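Local coordinates for protein urocanate hydratase (Paenibacillus sp. Soil724D2, PDB 7NED) that probably adds water to thiourocanate during bacterial ergothioneine breakdown, acting as an NAD+-dependent lyase of the urocanase family, at residues Leu22-Asn32 with Thr123-Gly131; Ile309-Arg318 with Phe330-Phe339. All coordinates share one frame; numbering follows the deposited sequence.

Contact 1 (Leu22-Asn32 with Thr123-Gly131); sequences LLRMLENVLEN and TAAAWQYIG. With URO ((2E)-3-(1H-imidazol-4-yl)acrylic acid), chain B.
With CG of L26 swung opposite its own backbone nitrogen (chi1 168°) and the indole of W127 set opposite its own carbonyl carbon (chi1 -60°), leucine and tryptophan meet methyl to face. L26 CD1 sits over the five-membered ring of W127, 3.6 Å from its centroid, in a CH-pi contact, and L26 CB lies 3.7 Å from W127 CD2 on the same face; A125 O approaches the other. V29, branched at CB, serves two neighbours: CG1 packs 3.8 Å from Y129 CB and also against the W127 backbone, while CG2 approaches W127 CD1 obliquely. CE of M25 comes to 3.2 Å from W127 O, a fit that suits a flexible, unbranched chain. Water carries the polar link between helix and loop. N28 ND2 donates to a water that in turn donates to Y129 O at 2.7 Å, while N28 OD1 is held by L396 N; a second water joins N32 O to Y129 OH. G131 has backbone angles at which a side chain would jam against the preceding carbonyl. Thus backed by helix 17-31, the loop presents T123 OG1, which donates to urocanate OAB at 2.5 Å, and Y129, whose ring edge brings CD1 to 3.3 Å from the same oxygen: part of the wall of the urocanate pocket, where R352 NH2 also hydrogen-bonds to urocanate.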
# COMPACT_ATOMS: atom_id res chain seq x y z
N LEU A 22 -5.43 -3.22 23.18
CA LEU A 22 -5.61 -2.26 22.10
C LEU A 22 -6.48 -1.10 22.55
O LEU A 22 -6.23 0.04 22.16
CB LEU A 22 -6.20 -2.94 20.86
CG LEU A 22 -5.35 -4.12 20.36
CD1 LEU A 22 -5.99 -4.79 19.10
CD2 LEU A 22 -3.88 -3.70 20.08
N LEU A 23 -7.54 -1.39 23.31
CA LEU A 23 -8.41 -0.31 23.81
C LEU A 23 -7.62 0.65 24.69
O LEU A 23 -7.71 1.88 24.56
CB LEU A 23 -9.60 -0.89 24.59
CG LEU A 23 -10.51 0.16 25.26
CD1 LEU A 23 -11.10 1.12 24.19
CD2 LEU A 23 -11.62 -0.53 26.04
N ARG A 24 -6.80 0.10 25.57
CA ARG A 24 -6.00 0.97 26.44
C ARG A 24 -4.95 1.73 25.67
O ARG A 24 -4.58 2.85 26.05
CB ARG A 24 -5.37 0.16 27.55
CG ARG A 24 -6.42 -0.35 28.51
CD ARG A 24 -5.79 -1.02 29.73
NE ARG A 24 -6.84 -1.58 30.57
CZ ARG A 24 -6.67 -1.95 31.84
NH1 ARG A 24 -5.46 -1.83 32.43
NH2 ARG A 24 -7.69 -2.45 32.52
N MET A 25 -4.39 1.14 24.60
CA MET A 25 -3.43 1.90 23.81
C MET A 25 -4.11 3.06 23.10
O MET A 25 -3.54 4.16 22.96
CB MET A 25 -2.76 0.94 22.82
CG MET A 25 -1.80 0.02 23.50
SD MET A 25 -1.02 -0.99 22.28
CE MET A 25 0.40 0.03 21.75
N LEU A 26 -5.33 2.84 22.62
CA LEU A 26 -6.10 3.94 22.06
C LEU A 26 -6.30 5.05 23.10
O LEU A 26 -6.04 6.23 22.84
CB LEU A 26 -7.45 3.43 21.53
CG LEU A 26 -8.50 4.47 21.17
CD1 LEU A 26 -8.00 5.47 20.12
CD2 LEU A 26 -9.79 3.81 20.70
N GLU A 27 -6.74 4.67 24.30
CA GLU A 27 -6.92 5.66 25.35
C GLU A 27 -5.60 6.35 25.65
O GLU A 27 -5.56 7.57 25.88
CB GLU A 27 -7.46 4.99 26.60
CG GLU A 27 -8.87 4.48 26.40
CD GLU A 27 -9.33 3.61 27.54
OE1 GLU A 27 -8.52 2.90 28.15
OE2 GLU A 27 -10.54 3.66 27.84
N ASN A 28 -4.52 5.58 25.65
CA ASN A 28 -3.21 6.09 26.05
C ASN A 28 -2.66 7.12 25.05
O ASN A 28 -2.02 8.09 25.46
CB ASN A 28 -2.22 4.92 26.21
CG ASN A 28 -0.91 5.36 26.82
OD1 ASN A 28 -0.89 6.04 27.86
ND2 ASN A 28 0.22 4.96 26.19
N VAL A 29 -2.88 6.92 23.74
CA VAL A 29 -2.37 7.95 22.82
C VAL A 29 -3.20 9.22 22.96
O VAL A 29 -2.70 10.32 22.70
CB VAL A 29 -2.33 7.48 21.34
CG1 VAL A 29 -1.50 6.21 21.19
CG2 VAL A 29 -3.73 7.30 20.77
N LEU A 30 -4.48 9.10 23.34
CA LEU A 30 -5.26 10.31 23.58
C LEU A 30 -4.84 10.97 24.90
O LEU A 30 -4.70 12.20 24.98
CB LEU A 30 -6.77 9.99 23.57
CG LEU A 30 -7.34 9.64 22.18
CD1 LEU A 30 -8.77 9.08 22.26
CD2 LEU A 30 -7.31 10.83 21.25
N GLU A 31 -4.55 10.15 25.91
CA GLU A 31 -4.06 10.69 27.17
C GLU A 31 -2.77 11.47 26.97
O GLU A 31 -2.58 12.54 27.57
CB GLU A 31 -3.87 9.56 28.18
CG GLU A 31 -3.29 10.04 29.55
CD GLU A 31 -3.27 8.94 30.60
OE1 GLU A 31 -3.82 7.83 30.34
OE2 GLU A 31 -2.70 9.17 31.70
N ASN A 32 -1.84 10.95 26.16
CA ASN A 32 -0.60 11.64 25.88
C ASN A 32 -0.70 12.59 24.70
O ASN A 32 0.33 13.08 24.24
CB ASN A 32 0.53 10.64 25.65
CG ASN A 32 0.92 9.93 26.94
OD1 ASN A 32 0.85 10.52 28.00
ND2 ASN A 32 1.28 8.66 26.84
N THR A 123 2.40 6.76 14.41
CA THR A 123 1.88 5.95 15.50
C THR A 123 0.57 6.47 16.09
O THR A 123 0.10 5.90 17.07
CB THR A 123 2.92 5.85 16.59
OG1 THR A 123 3.27 7.18 16.99
CG2 THR A 123 4.17 5.09 16.10
N ALA A 124 -0.03 7.52 15.53
CA ALA A 124 -1.25 8.07 16.13
C ALA A 124 -2.45 7.17 15.85
O ALA A 124 -3.12 6.70 16.78
CB ALA A 124 -1.52 9.49 15.61
N ALA A 125 -2.75 6.94 14.57
CA ALA A 125 -3.98 6.21 14.27
C ALA A 125 -3.87 4.73 14.56
O ALA A 125 -4.91 4.04 14.59
CB ALA A 125 -4.39 6.42 12.83
N ALA A 126 -2.66 4.21 14.76
CA ALA A 126 -2.48 2.83 15.17
C ALA A 126 -2.29 2.70 16.68
O ALA A 126 -2.15 1.57 17.17
CB ALA A 126 -1.30 2.21 14.42
N TRP A 127 -2.23 3.82 17.41
CA TRP A 127 -2.35 3.89 18.87
C TRP A 127 -1.03 3.37 19.42
O TRP A 127 -1.00 2.63 20.42
CB TRP A 127 -3.48 2.98 19.33
CG TRP A 127 -4.79 3.40 18.72
CD1 TRP A 127 -5.10 4.55 18.03
CD2 TRP A 127 -5.78 2.44 18.33
NE1 TRP A 127 -6.33 4.40 17.37
CE2 TRP A 127 -6.75 3.11 17.54
CE3 TRP A 127 -5.95 1.09 18.62
CZ2 TRP A 127 -7.88 2.46 17.06
CZ3 TRP A 127 -7.11 0.44 18.14
CH2 TRP A 127 -8.04 1.13 17.36
N GLN A 128 0.08 3.69 18.76
CA GLN A 128 1.38 3.13 19.16
C GLN A 128 2.31 4.17 19.78
O GLN A 128 3.46 3.85 20.10
CB GLN A 128 2.04 2.43 17.94
CG GLN A 128 1.19 1.26 17.47
CD GLN A 128 1.49 0.73 16.05
OE1 GLN A 128 1.98 1.45 15.16
NE2 GLN A 128 1.14 -0.54 15.83
N TYR A 129 1.81 5.39 19.93
CA TYR A 129 2.54 6.50 20.50
C TYR A 129 2.58 6.31 22.00
O TYR A 129 1.59 5.87 22.59
CB TYR A 129 1.80 7.77 20.12
CG TYR A 129 2.39 9.06 20.58
CD1 TYR A 129 3.45 9.63 19.90
CD2 TYR A 129 1.82 9.75 21.63
CE1 TYR A 129 3.97 10.86 20.32
CE2 TYR A 129 2.34 10.96 22.06
CZ TYR A 129 3.42 11.51 21.39
OH TYR A 129 3.96 12.70 21.78
N ILE A 130 3.76 6.54 22.60
CA ILE A 130 3.88 6.38 24.04
C ILE A 130 4.20 7.68 24.74
O ILE A 130 4.48 7.67 25.93
CB ILE A 130 4.92 5.31 24.42
CG1 ILE A 130 6.35 5.72 23.95
CG2 ILE A 130 4.45 3.94 23.87
CD1 ILE A 130 7.46 4.89 24.54
N GLY A 131 4.11 8.81 24.04
CA GLY A 131 4.55 10.10 24.55
C GLY A 131 5.87 10.49 23.91
O GLY A 131 6.34 9.86 22.97
OAA URO B . 7.59 7.59 18.23
CAI URO B . 6.40 7.86 17.76
OAB URO B . 5.41 7.54 18.30
CAC URO B . 6.28 8.58 16.48
CAD URO B . 7.35 8.94 15.83
CAJ URO B . 7.04 9.62 14.63
CAF URO B . 7.87 10.38 13.86
NAH URO B . 7.16 11.03 12.88
CAE URO B . 5.92 10.65 13.06
NAG URO B . 5.79 9.80 14.10
O HOH W 1 2.81 5.68 27.38
O HOH W 2 0.03 3.82 23.40
O HOH W 3 2.75 14.15 23.69

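Contact 2 (Ile309-Arg318 with Phe330-Phe339); sequences IVFDNGNNIR and FDIDIFTEAF. With NAD (nicotinamide-adenine-dinucleotide), chain C.
R318 reaches across to I332 while holding D312: NH1 donates to I332 O at 2.9 Å, and NE forms a salt bridge with D312 OD2 at 2.8 Å. E448 takes NH2 in a further salt bridge, so all three guanidinium nitrogens are engaged and the group can hardly turn. With alanine here, the D312 carboxylate would probably lose its charged mate and I332 O this donor, and a gap would be likely to open beside F330. The backbones pair in parallel: D312 N meets D333 O at 2.8 Å in a nearly straight bond (171°), and F335 N returns to D312 O at 3.2 Å. The aspartate's other oxygen, OD1, accepts from G314 N and N315 N, an Asx turn that shapes the loop leading to the NAD site. Glycine suits position 314, where a CB would collide with F335 CE1. Farther out, the guanidinium lies between F330 CD1 and I334 CB on opposite faces, and R318 CB sits over the F330 ring, 4.0 Å from its centroid. F339 points its edge at the F311 face in a T-shaped pair, planes at 85°, and V310 CG1 meets I332 CG2 at 3.9 Å. Helix 133-150 packs on F311, F335 and F339, helix 282-305 on V310 and I317, and strand 250-251 bonds to strand 309-312, placing this beta-alpha-beta unit at one end of the parallel Rossmann-like sheet.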
# COMPACT_ATOMS: atom_id res chain seq x y z
N ILE A 309 27.49 21.30 12.42
CA ILE A 309 26.93 20.05 11.92
C ILE A 309 25.42 20.27 11.84
O ILE A 309 24.75 20.37 12.87
CB ILE A 309 27.28 18.86 12.82
CG1 ILE A 309 28.80 18.71 13.01
CG2 ILE A 309 26.70 17.57 12.25
CD1 ILE A 309 29.56 18.65 11.71
N VAL A 310 24.88 20.32 10.64
CA VAL A 310 23.49 20.70 10.42
C VAL A 310 22.74 19.52 9.81
O VAL A 310 23.26 18.83 8.93
CB VAL A 310 23.44 21.95 9.50
CG1 VAL A 310 21.98 22.40 9.20
CG2 VAL A 310 24.30 23.09 10.10
N PHE A 311 21.53 19.26 10.30
CA PHE A 311 20.80 18.14 9.73
C PHE A 311 19.30 18.33 9.89
O PHE A 311 18.82 19.08 10.74
CB PHE A 311 21.25 16.79 10.34
CG PHE A 311 20.85 16.61 11.77
CD1 PHE A 311 19.67 15.94 12.10
CD2 PHE A 311 21.61 17.15 12.79
CE1 PHE A 311 19.28 15.78 13.43
CE2 PHE A 311 21.25 16.99 14.14
CZ PHE A 311 20.06 16.30 14.46
N ASP A 312 18.58 17.66 8.99
CA ASP A 312 17.13 17.58 9.00
C ASP A 312 16.70 16.44 9.93
O ASP A 312 17.20 15.31 9.82
CB ASP A 312 16.67 17.34 7.54
CG ASP A 312 15.17 17.24 7.37
OD1 ASP A 312 14.46 16.80 8.30
OD2 ASP A 312 14.70 17.57 6.24
N ASN A 313 15.80 16.76 10.86
CA ASN A 313 15.41 15.80 11.89
C ASN A 313 14.11 15.08 11.54
O ASN A 313 13.38 14.63 12.43
CB ASN A 313 15.32 16.50 13.25
CG ASN A 313 15.61 15.59 14.42
OD1 ASN A 313 15.88 14.39 14.26
ND2 ASN A 313 15.53 16.15 15.63
N GLY A 314 13.84 14.97 10.25
CA GLY A 314 12.76 14.16 9.74
C GLY A 314 11.45 14.90 9.72
O GLY A 314 10.44 14.32 10.09
N ASN A 315 11.42 16.16 9.32
CA ASN A 315 10.15 16.87 9.28
C ASN A 315 9.90 17.52 7.94
O ASN A 315 9.12 18.47 7.87
CB ASN A 315 10.06 17.90 10.40
CG ASN A 315 11.17 18.97 10.33
OD1 ASN A 315 12.11 18.85 9.54
ND2 ASN A 315 11.07 19.99 11.19
N ASN A 316 10.50 17.01 6.85
CA ASN A 316 10.40 17.66 5.53
C ASN A 316 10.73 19.13 5.53
O ASN A 316 10.24 19.87 4.68
CB ASN A 316 9.02 17.44 4.88
CG ASN A 316 8.91 16.10 4.16
OD1 ASN A 316 9.27 15.04 4.65
ND2 ASN A 316 8.25 16.17 3.01
N ILE A 317 11.63 19.57 6.43
CA ILE A 317 11.89 21.00 6.40
C ILE A 317 12.68 21.35 5.14
O ILE A 317 12.46 22.42 4.56
CB ILE A 317 12.62 21.47 7.68
CG1 ILE A 317 12.58 23.00 7.71
CG2 ILE A 317 14.04 20.97 7.63
CD1 ILE A 317 13.07 23.67 9.03
N ARG A 318 13.56 20.46 4.64
CA ARG A 318 14.32 20.79 3.44
C ARG A 318 13.42 20.78 2.22
O ARG A 318 13.52 21.67 1.36
CB ARG A 318 15.50 19.83 3.24
CG ARG A 318 16.60 19.91 4.33
CD ARG A 318 17.51 18.68 4.22
NE ARG A 318 16.69 17.48 4.23
CZ ARG A 318 17.05 16.32 3.68
NH1 ARG A 318 18.23 16.19 3.11
NH2 ARG A 318 16.20 15.29 3.67
N PHE A 330 18.89 20.69 -0.05
CA PHE A 330 19.28 19.31 0.21
C PHE A 330 20.79 19.12 0.32
O PHE A 330 21.26 17.99 0.41
CB PHE A 330 18.66 18.40 -0.84
CG PHE A 330 17.22 18.23 -0.63
CD1 PHE A 330 16.74 17.20 0.18
CD2 PHE A 330 16.32 19.14 -1.17
CE1 PHE A 330 15.39 17.07 0.41
CE2 PHE A 330 14.95 19.01 -0.94
CZ PHE A 330 14.48 17.96 -0.15
N ASP A 331 21.54 20.23 0.39
CA ASP A 331 22.91 20.17 0.89
C ASP A 331 22.93 19.76 2.36
O ASP A 331 23.93 19.22 2.84
CB ASP A 331 23.60 21.53 0.72
CG ASP A 331 23.96 21.85 -0.74
OD1 ASP A 331 23.78 21.00 -1.64
OD2 ASP A 331 24.37 23.00 -0.98
N ILE A 332 21.86 20.03 3.09
CA ILE A 332 21.76 19.67 4.50
C ILE A 332 21.49 18.18 4.61
O ILE A 332 20.62 17.65 3.90
CB ILE A 332 20.66 20.50 5.18
CG1 ILE A 332 21.13 21.94 5.35
CG2 ILE A 332 20.39 19.96 6.56
CD1 ILE A 332 20.03 22.86 5.77
N ASP A 333 22.22 17.50 5.49
CA ASP A 333 22.09 16.07 5.69
C ASP A 333 20.74 15.72 6.27
O ASP A 333 20.08 16.55 6.89
CB ASP A 333 23.15 15.54 6.66
CG ASP A 333 24.49 15.36 6.00
OD1 ASP A 333 25.49 16.02 6.41
OD2 ASP A 333 24.52 14.56 5.05
N ILE A 334 20.33 14.47 6.06
CA ILE A 334 19.17 13.89 6.73
C ILE A 334 19.67 12.92 7.78
O ILE A 334 20.67 12.22 7.57
CB ILE A 334 18.23 13.18 5.72
CG1 ILE A 334 16.99 12.59 6.42
CG2 ILE A 334 18.97 12.09 4.94
CD1 ILE A 334 16.02 13.64 7.04
N PHE A 335 18.98 12.86 8.92
CA PHE A 335 19.53 12.08 10.03
C PHE A 335 19.61 10.59 9.74
O PHE A 335 20.38 9.88 10.39
CB PHE A 335 18.70 12.32 11.27
CG PHE A 335 17.40 11.57 11.29
CD1 PHE A 335 16.26 12.12 10.71
CD2 PHE A 335 17.29 10.36 11.94
CE1 PHE A 335 15.06 11.44 10.74
CE2 PHE A 335 16.07 9.70 11.99
CZ PHE A 335 14.97 10.23 11.39
N THR A 336 18.79 10.10 8.82
CA THR A 336 18.78 8.68 8.53
C THR A 336 20.06 8.30 7.79
O THR A 336 20.93 7.61 8.33
CB THR A 336 17.53 8.34 7.69
OG1 THR A 336 17.49 9.22 6.56
CG2 THR A 336 16.26 8.55 8.54
N GLU A 337 20.20 8.78 6.56
CA GLU A 337 21.37 8.42 5.78
C GLU A 337 22.66 8.80 6.52
O GLU A 337 23.66 8.08 6.45
CB GLU A 337 21.32 9.13 4.41
CG GLU A 337 22.46 8.74 3.49
CD GLU A 337 23.75 9.56 3.68
OE1 GLU A 337 23.76 10.59 4.41
OE2 GLU A 337 24.77 9.13 3.10
N ALA A 338 22.66 9.94 7.20
CA ALA A 338 23.93 10.43 7.76
C ALA A 338 24.32 9.76 9.08
O ALA A 338 25.52 9.59 9.35
CB ALA A 338 23.88 11.94 7.96
N PHE A 339 23.35 9.40 9.91
CA PHE A 339 23.70 8.94 11.25
C PHE A 339 23.14 7.57 11.63
O PHE A 339 23.87 6.77 12.24
CB PHE A 339 23.24 9.98 12.27
CG PHE A 339 23.73 11.36 11.95
CD1 PHE A 339 25.08 11.60 11.74
CD2 PHE A 339 22.84 12.39 11.77
CE1 PHE A 339 25.55 12.86 11.40
CE2 PHE A 339 23.29 13.69 11.45
CZ PHE A 339 24.65 13.92 11.26
PA NAD C . 3.95 19.06 17.20
O1A NAD C . 3.15 19.83 16.15
O2A NAD C . 3.42 18.48 18.45
O5B NAD C . 4.97 20.28 17.80
C5B NAD C . 5.50 21.10 16.84
C4B NAD C . 6.13 22.31 17.69
O4B NAD C . 6.69 23.30 16.88
C3B NAD C . 4.89 22.93 18.41
O3B NAD C . 5.15 23.06 19.75
C2B NAD C . 4.76 24.32 17.73
O2B NAD C . 4.41 25.33 18.60
C1B NAD C . 6.23 24.56 17.39
N9A NAD C . 6.46 25.49 16.29
C8A NAD C . 5.75 25.65 15.10
N7A NAD C . 6.24 26.59 14.33
C5A NAD C . 7.34 27.06 15.02
C6A NAD C . 8.28 28.08 14.73
N6A NAD C . 8.23 28.79 13.58
N1A NAD C . 9.29 28.34 15.61
C2A NAD C . 9.27 27.62 16.76
N3A NAD C . 8.45 26.64 17.17
C4A NAD C . 7.49 26.39 16.26
O3 NAD C . 4.84 18.20 16.24
PN NAD C . 5.70 16.99 16.83
O1N NAD C . 5.05 15.68 17.16
O2N NAD C . 6.76 17.58 17.73
O5D NAD C . 6.67 16.50 15.49
C5D NAD C . 7.45 17.57 14.93
C4D NAD C . 8.12 17.08 13.68
O4D NAD C . 8.76 15.83 13.90
C3D NAD C . 6.88 16.74 12.71
O3D NAD C . 7.14 17.18 11.38
C2D NAD C . 6.79 15.17 12.73
O2D NAD C . 6.44 14.58 11.56
C1D NAD C . 8.35 15.07 12.79
N1N NAD C . 8.95 13.73 12.89
C2N NAD C . 8.79 13.03 11.71
C3N NAD C . 9.34 11.77 11.55
C7N NAD C . 9.05 11.06 10.22
O7N NAD C . 9.78 10.19 9.74
N7N NAD C . 7.87 11.37 9.58
C4N NAD C . 10.07 11.26 12.64
C5N NAD C . 10.21 12.01 13.80
C6N NAD C . 9.65 13.29 13.92
O HOH W 4 24.76 18.59 6.57

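Overall arrangement
Both contacts are largely buried, yet they lie on opposite sides of the chain's centre, with centres 28 Å apart and nearest atoms about 12 Å apart. They share no secondary-structure element: contact 1 sets a helix of the N-terminal region against an irregular loop, whereas contact 2 joins neighbouring strands of the Rossmann-like sheet and the segments that lead on from them. The chemistry follows. Without a strand partner, contact 1 relies on apolar packing and bridging waters; contact 2 uses direct backbone bonds, an internal ion pair and aromatic packing. Contact 1 contributes T123 and Y129 to the urocanate pocket and contact 2 G314 and N315 to the NAD pocket, consistent with both bordering one active site.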